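Maltose/maltodextrin-binding protein (Thermus thermophilus, PDB 2GH9) binds maltotriose and probably serves as the periplasmic solute receptor that delivers maltodextrins to an ABC-type uptake system. Local coordinates at residues K45-A50 and G68-A73; L58-P63 and Q269-N274; V75-G80 and V273-K278. One frame throughout, in Å; residues are numbered along the deposited sequence.

Contact 1. Residues K45-A50 and G68-A73; sequences KFILGA and GEMAQA
Phe46, Ile47, Glu69, Met70 and Ala73 carry a small, wholly side-chain contact between two helices. Its apolar part centres on Ile47, whose two branches divide the work. CG2 meets CB of Ala73 at 3.7 Å, while CG1, anti to its own carbonyl carbon (chi1 -75°), passes CG of Met70 at 3.9 Å. Met70 extends past Ile47 to Phe46: its chain bends at the last torsion (chi3 109°), which brings the terminal methyl CE obliquely up to the Phe46 ring, 3.2 Å from CD2. The two side chains cross at about a right angle, and the methyl does the touching; it also lies 3.7 Å from CB of Phe46.

The setting illustrates how an alpha/beta domain pairs its outer helices. Helix 39-49 and helix 67-72 run almost parallel here, their short axes 13° apart, and strand 58-63 lies between them in the chain. At an axis separation of 10.2 Å, the helices meet through their side chains.

A mixed apolar and polar contact lies beside Met70. CD1 of Ile47 packs on the extended chain of Glu69, 3.6 Å from CG and 3.5 Å from OE2. The other carboxylate oxygen, OE1, forms a long, weak ion pair with Lys43. Phe46 also touches Trp6 of strand 3-7.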
# COMPACT_ATOMS: atom_id res chain seq x y z
N LYS A 45 -7.61 -10.39 12.71
CA LYS A 45 -7.03 -10.99 13.90
C LYS A 45 -6.97 -10.00 15.05
O LYS A 45 -7.27 -10.36 16.20
CB LYS A 45 -5.62 -11.52 13.60
CG LYS A 45 -5.60 -12.94 13.07
CD LYS A 45 -4.22 -13.30 12.49
CE LYS A 45 -3.22 -13.59 13.57
NZ LYS A 45 -3.59 -14.82 14.35
N PHE A 46 -6.60 -8.76 14.74
CA PHE A 46 -6.44 -7.71 15.76
C PHE A 46 -7.76 -7.18 16.27
O PHE A 46 -7.93 -6.99 17.47
CB PHE A 46 -5.66 -6.54 15.19
CG PHE A 46 -4.98 -5.70 16.24
CD1 PHE A 46 -3.76 -6.12 16.79
CD2 PHE A 46 -5.51 -4.49 16.64
CE1 PHE A 46 -3.10 -5.33 17.73
CE2 PHE A 46 -4.85 -3.70 17.60
CZ PHE A 46 -3.65 -4.14 18.14
N ILE A 47 -8.67 -6.88 15.35
CA ILE A 47 -9.97 -6.32 15.73
C ILE A 47 -10.76 -7.33 16.60
O ILE A 47 -11.27 -6.99 17.67
CB ILE A 47 -10.80 -5.90 14.50
CG1 ILE A 47 -10.26 -4.60 13.90
CG2 ILE A 47 -12.27 -5.73 14.90
CD1 ILE A 47 -11.00 -4.15 12.64
N LEU A 48 -10.83 -8.58 16.14
CA LEU A 48 -11.54 -9.63 16.87
C LEU A 48 -10.79 -10.06 18.13
O LEU A 48 -11.39 -10.22 19.19
CB LEU A 48 -11.80 -10.84 15.98
CG LEU A 48 -12.79 -10.71 14.82
CD1 LEU A 48 -13.03 -12.08 14.18
CD2 LEU A 48 -14.11 -10.08 15.26
N GLY A 49 -9.47 -10.25 18.03
CA GLY A 49 -8.68 -10.69 19.17
C GLY A 49 -8.40 -9.66 20.27
O GLY A 49 -8.27 -10.02 21.43
N ALA A 50 -8.31 -8.39 19.91
CA ALA A 50 -7.82 -7.39 20.86
C ALA A 50 -8.67 -7.36 22.14
O ALA A 50 -8.12 -7.47 23.24
CB ALA A 50 -7.76 -6.00 20.21
N GLY A 68 -9.88 3.96 10.74
CA GLY A 68 -11.29 4.19 11.10
C GLY A 68 -12.00 2.96 11.63
O GLY A 68 -12.61 3.03 12.68
N GLU A 69 -11.92 1.83 10.91
CA GLU A 69 -12.53 0.58 11.37
C GLU A 69 -11.96 0.06 12.69
O GLU A 69 -12.70 -0.44 13.54
CB GLU A 69 -12.39 -0.50 10.30
CG GLU A 69 -13.00 -1.83 10.66
CD GLU A 69 -12.79 -2.88 9.62
OE1 GLU A 69 -12.27 -2.56 8.52
OE2 GLU A 69 -13.16 -4.04 9.90
N MET A 70 -10.63 0.12 12.83
CA MET A 70 -9.98 -0.33 14.05
C MET A 70 -10.31 0.58 15.25
O MET A 70 -10.57 0.08 16.36
CB MET A 70 -8.46 -0.42 13.85
CG MET A 70 -8.05 -1.55 12.93
SD MET A 70 -6.26 -1.71 12.80
CE MET A 70 -5.95 -3.21 13.70
N ALA A 71 -10.28 1.89 15.02
CA ALA A 71 -10.60 2.88 16.04
C ALA A 71 -12.05 2.72 16.54
O ALA A 71 -12.30 2.74 17.76
CB ALA A 71 -10.34 4.31 15.50
N GLN A 72 -12.98 2.51 15.61
CA GLN A 72 -14.37 2.18 15.99
C GLN A 72 -14.51 0.88 16.76
O GLN A 72 -15.44 0.75 17.56
CB GLN A 72 -15.26 2.09 14.76
CG GLN A 72 -15.64 3.43 14.20
CD GLN A 72 -16.89 3.35 13.35
OE1 GLN A 72 -17.17 2.31 12.72
NE2 GLN A 72 -17.65 4.45 13.31
N ALA A 73 -13.63 -0.11 16.52
CA ALA A 73 -13.65 -1.35 17.29
C ALA A 73 -13.01 -1.15 18.66
O ALA A 73 -12.92 -2.08 19.46
CB ALA A 73 -12.93 -2.47 16.53

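Contact 2. Residues L58-P63 and Q269-N274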
# COMPACT_ATOMS: atom_id res chain seq x y z
N LEU A 58 1.54 -4.66 19.92
CA LEU A 58 1.60 -3.67 18.85
C LEU A 58 1.63 -4.32 17.46
O LEU A 58 1.85 -5.52 17.32
CB LEU A 58 2.78 -2.68 19.04
CG LEU A 58 4.25 -3.07 19.24
CD1 LEU A 58 5.15 -1.85 19.08
CD2 LEU A 58 4.44 -3.69 20.60
N VAL A 59 1.30 -3.51 16.45
CA VAL A 59 1.40 -3.96 15.06
C VAL A 59 2.36 -3.01 14.39
O VAL A 59 2.15 -1.79 14.43
CB VAL A 59 0.06 -3.95 14.30
CG1 VAL A 59 0.23 -4.63 12.91
CG2 VAL A 59 -1.02 -4.67 15.07
N VAL A 60 3.44 -3.57 13.86
CA VAL A 60 4.44 -2.86 13.06
C VAL A 60 4.45 -3.48 11.66
O VAL A 60 5.07 -4.54 11.46
CB VAL A 60 5.82 -3.01 13.69
CG1 VAL A 60 6.86 -2.27 12.86
CG2 VAL A 60 5.82 -2.50 15.15
N THR A 61 3.79 -2.90 10.66
CA THR A 61 2.96 -1.71 10.70
C THR A 61 1.59 -2.04 10.10
O THR A 61 1.40 -3.09 9.47
CB THR A 61 3.58 -0.58 9.85
OG1 THR A 61 4.05 -1.13 8.60
CG2 THR A 61 4.76 0.09 10.62
N VAL A 62 0.64 -1.13 10.27
CA VAL A 62 -0.64 -1.21 9.57
C VAL A 62 -0.75 -0.08 8.55
O VAL A 62 -0.23 1.00 8.77
CB VAL A 62 -1.87 -1.10 10.55
CG1 VAL A 62 -1.86 -2.24 11.59
CG2 VAL A 62 -1.95 0.34 11.23
N PRO A 63 -1.47 -0.33 7.44
CA PRO A 63 -1.77 0.74 6.49
C PRO A 63 -2.87 1.61 7.07
O PRO A 63 -3.74 1.12 7.79
CB PRO A 63 -2.27 -0.02 5.25
CG PRO A 63 -2.90 -1.23 5.82
CD PRO A 63 -2.09 -1.60 7.03
N GLN A 269 2.06 3.68 6.29
CA GLN A 269 2.22 2.62 7.26
C GLN A 269 2.59 3.24 8.61
O GLN A 269 3.48 4.08 8.68
CB GLN A 269 3.31 1.65 6.81
CG GLN A 269 3.00 0.89 5.53
CD GLN A 269 2.15 -0.35 5.72
OE1 GLN A 269 2.15 -0.97 6.78
NE2 GLN A 269 1.41 -0.72 4.68
N GLY A 270 1.93 2.79 9.67
CA GLY A 270 2.21 3.29 11.01
C GLY A 270 2.16 2.22 12.07
O GLY A 270 1.55 1.14 11.88
N VAL A 271 2.81 2.52 13.19
CA VAL A 271 2.79 1.62 14.32
C VAL A 271 1.56 1.93 15.18
O VAL A 271 1.28 3.11 15.49
CB VAL A 271 4.07 1.74 15.20
CG1 VAL A 271 3.99 0.76 16.35
CG2 VAL A 271 5.38 1.52 14.34
N VAL A 272 0.82 0.89 15.55
CA VAL A 272 -0.33 1.04 16.45
C VAL A 272 -0.14 0.20 17.69
O VAL A 272 0.46 -0.88 17.65
CB VAL A 272 -1.69 0.70 15.76
CG1 VAL A 272 -1.99 1.71 14.63
CG2 VAL A 272 -1.69 -0.75 15.26
N VAL A 273 -0.62 0.71 18.80
CA VAL A 273 -0.54 0.01 20.06
C VAL A 273 -1.94 -0.52 20.39
O VAL A 273 -2.93 0.15 20.15
CB VAL A 273 0.07 0.93 21.16
CG1 VAL A 273 -0.04 0.29 22.56
CG2 VAL A 273 1.53 1.21 20.84
N ASN A 274 -1.99 -1.75 20.89
CA ASN A 274 -3.22 -2.40 21.32
C ASN A 274 -3.77 -1.71 22.58
O ASN A 274 -3.10 -1.68 23.62
CB ASN A 274 -2.91 -3.87 21.61
CG ASN A 274 -4.15 -4.70 21.88
OD1 ASN A 274 -5.24 -4.18 22.07
ND2 ASN A 274 -3.98 -6.02 21.86
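An antiparallel strand pair with a beta bulge joins Leu58-Pro63 to Gln269-Asn274 and ends at the sugar pocket, of which Pro63 and Gln269 are part. Val59 and Val272 form a hydrogen-bonded pair, with N of Val59 3.0 Å from O of Val272 and the reverse bond also made. Val62 and Gly270 form a second such pair, with N of Val62 2.9 Å from O of Gly270. Between them the register slips by one residue, the chain turning a corner at Val60 and entering Thr61 through a cis peptide bond.

Thr61 stands within this irregular part and uses its hydroxyl to join the two strands. OG1, placed between the backbone N and the carbonyl carbon (chi1 44°), donates to OE1 of Gln269 over 2.6 Å. The donor is tilted 20° from the amide carbonyl plane. The Gln269 chain bends at chi2 (-84°), which swings CD round, and OE1 accepts the bond; its NE2 lies 3.8 Å from CB of Pro63 and donates to Glu113. An alanine in place of Gln269 would probably leave the Thr61 hydroxyl and the Glu113 carboxylate without these partners and open a gap beside the bound glucose unit.

Valines fill the flanks. CG2 of Val62 meets CG1 of Val272 at 3.7 Å, the side chains crossing at about a right angle, whereas CG2 of Val60 lies alongside Val271, 3.9 Å from its CG1.

Strand 3-7 pairs with strand 58-63 along its other edge. Val59 packs against Ile42 and Phe46 of helix 39-49, while Leu58, Val60 and Val271 face helix 280-290.

Contact 3. Residues V75-G80 and V273-K278; sequences VLEPVG and VNAYSK
Val75 and Glu77 grip the opposite loop through two backbone hydrogen bonds on either side of Leu76, which bridges to Asn274, and here the packing is tight. N of Ala275 points almost straight (176°) at O of Val75, 3.0 Å away, though it stands well above that carbonyl plane. N of Glu77 reaches O of Val273 at 2.8 Å. Beside this bond, CB of Glu77 rests 3.9 Å from CG1 of Val273, and CB of Ala275 lies 3.7 Å from O of Leu76. OE1 of Glu77 makes a salt bridge with Lys280 and OE2 a hydrogen bond with Tyr82. A water extends the pairing, donating to O of Glu77 at 2.6 Å and accepting from N of Val273.

Asn274 starts a type I beta turn ending at Ser277, and its side chain also makes an Asx turn, OD1 accepting from N of Tyr276 at 2.9 Å. Tyr276 is the looser part: its exposed ring merely brings the edge atom CE2 within 4.5 Å of CA of Val75.

The paired loops leave helix 67-72 and strand 265-273; Val75 packs on Phe46 of helix 39-49, and Leu76 on Met106 of strand 104-113.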
# COMPACT_ATOMS: atom_id res chain seq x y z
N VAL A 75 -9.96 -0.74 19.40
CA VAL A 75 -8.78 -1.59 19.61
C VAL A 75 -7.45 -0.87 19.55
O VAL A 75 -6.42 -1.48 19.84
CB VAL A 75 -8.76 -2.82 18.66
CG1 VAL A 75 -9.97 -3.71 18.94
CG2 VAL A 75 -8.66 -2.40 17.16
N LEU A 76 -7.48 0.41 19.19
CA LEU A 76 -6.27 1.23 19.04
C LEU A 76 -6.06 2.13 20.25
O LEU A 76 -6.99 2.80 20.69
CB LEU A 76 -6.34 2.13 17.79
CG LEU A 76 -6.44 1.48 16.39
CD1 LEU A 76 -6.31 2.53 15.29
CD2 LEU A 76 -5.45 0.36 16.21
N GLU A 77 -4.84 2.13 20.78
CA GLU A 77 -4.45 3.07 21.82
C GLU A 77 -4.17 4.45 21.20
O GLU A 77 -3.31 4.58 20.30
CB GLU A 77 -3.25 2.52 22.63
CG GLU A 77 -2.66 3.46 23.71
CD GLU A 77 -3.58 3.71 24.93
OE1 GLU A 77 -4.65 3.09 25.03
OE2 GLU A 77 -3.20 4.53 25.79
N PRO A 78 -4.90 5.49 21.64
CA PRO A 78 -4.50 6.86 21.30
C PRO A 78 -3.07 7.15 21.76
O PRO A 78 -2.73 6.86 22.91
CB PRO A 78 -5.50 7.73 22.08
CG PRO A 78 -6.68 6.85 22.25
CD PRO A 78 -6.11 5.48 22.48
N VAL A 79 -2.24 7.71 20.88
CA VAL A 79 -0.81 7.84 21.16
C VAL A 79 -0.31 9.28 21.34
O VAL A 79 0.87 9.50 21.68
CB VAL A 79 0.05 7.09 20.08
CG1 VAL A 79 -0.30 5.62 20.07
CG2 VAL A 79 -0.13 7.70 18.68
N GLY A 80 -1.19 10.26 21.12
CA GLY A 80 -0.82 11.67 21.17
C GLY A 80 -0.24 12.08 22.51
O GLY A 80 0.72 12.85 22.56
N VAL A 273 -0.62 0.71 18.80
CA VAL A 273 -0.54 0.01 20.06
C VAL A 273 -1.94 -0.52 20.39
O VAL A 273 -2.93 0.15 20.15
CB VAL A 273 0.07 0.93 21.16
CG1 VAL A 273 -0.04 0.29 22.56
CG2 VAL A 273 1.53 1.21 20.84
N ASN A 274 -1.99 -1.75 20.89
CA ASN A 274 -3.22 -2.40 21.32
C ASN A 274 -3.77 -1.71 22.58
O ASN A 274 -3.10 -1.68 23.62
CB ASN A 274 -2.91 -3.87 21.61
CG ASN A 274 -4.15 -4.70 21.88
OD1 ASN A 274 -5.24 -4.18 22.07
ND2 ASN A 274 -3.98 -6.02 21.86
N ALA A 275 -5.00 -1.19 22.48
CA ALA A 275 -5.66 -0.54 23.61
C ALA A 275 -5.84 -1.49 24.81
O ALA A 275 -6.01 -1.05 25.95
CB ALA A 275 -7.01 0.03 23.18
N TYR A 276 -5.78 -2.79 24.55
CA TYR A 276 -5.90 -3.83 25.57
C TYR A 276 -4.57 -4.43 25.99
O TYR A 276 -4.53 -5.48 26.65
CB TYR A 276 -6.82 -4.93 25.06
CG TYR A 276 -8.23 -4.46 24.87
CD1 TYR A 276 -9.13 -4.51 25.91
CD2 TYR A 276 -8.64 -3.94 23.66
CE1 TYR A 276 -10.44 -4.07 25.75
CE2 TYR A 276 -9.93 -3.51 23.47
CZ TYR A 276 -10.84 -3.57 24.53
OH TYR A 276 -12.13 -3.13 24.34
N SER A 277 -3.47 -3.79 25.61
CA SER A 277 -2.17 -4.27 26.04
C SER A 277 -2.06 -4.27 27.56
O SER A 277 -2.30 -3.25 28.18
CB SER A 277 -1.05 -3.41 25.47
OG SER A 277 0.21 -3.93 25.86
N LYS A 278 -1.68 -5.41 28.13
CA LYS A 278 -1.26 -5.46 29.54
C LYS A 278 0.16 -4.91 29.83
O LYS A 278 0.66 -5.10 30.95
CB LYS A 278 -1.36 -6.89 30.08
CG LYS A 278 -2.74 -7.50 29.93
CD LYS A 278 -3.84 -6.53 30.37
CE LYS A 278 -5.22 -7.18 30.42
NZ LYS A 278 -6.24 -6.14 30.73
O HOH W 1 -2.17 3.16 18.51

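In the fold
The three contacts lie in one lobe, their centres about 10 to 12 Å apart. Along the chain, helix 39-49, strand 58-63 and helix 67-72 follow one another, so contacts 1 and 2 alternate their segments, whereas contact 1 closes before contact 3 opens. Contacts 2 and 3 end on the same strand exit and share Val273 and Asn274. Phe46 ties the group together: its CE1 lies 3.4 Å from CG2 of Val59, and its CZ 3.6 Å from CB of Asn274. Contact 2 belongs to the central mixed sheet and runs to the glycan pocket, helix 39-49 of contact 1 packs on it, and contact 3 joins the loops farther from the sugar.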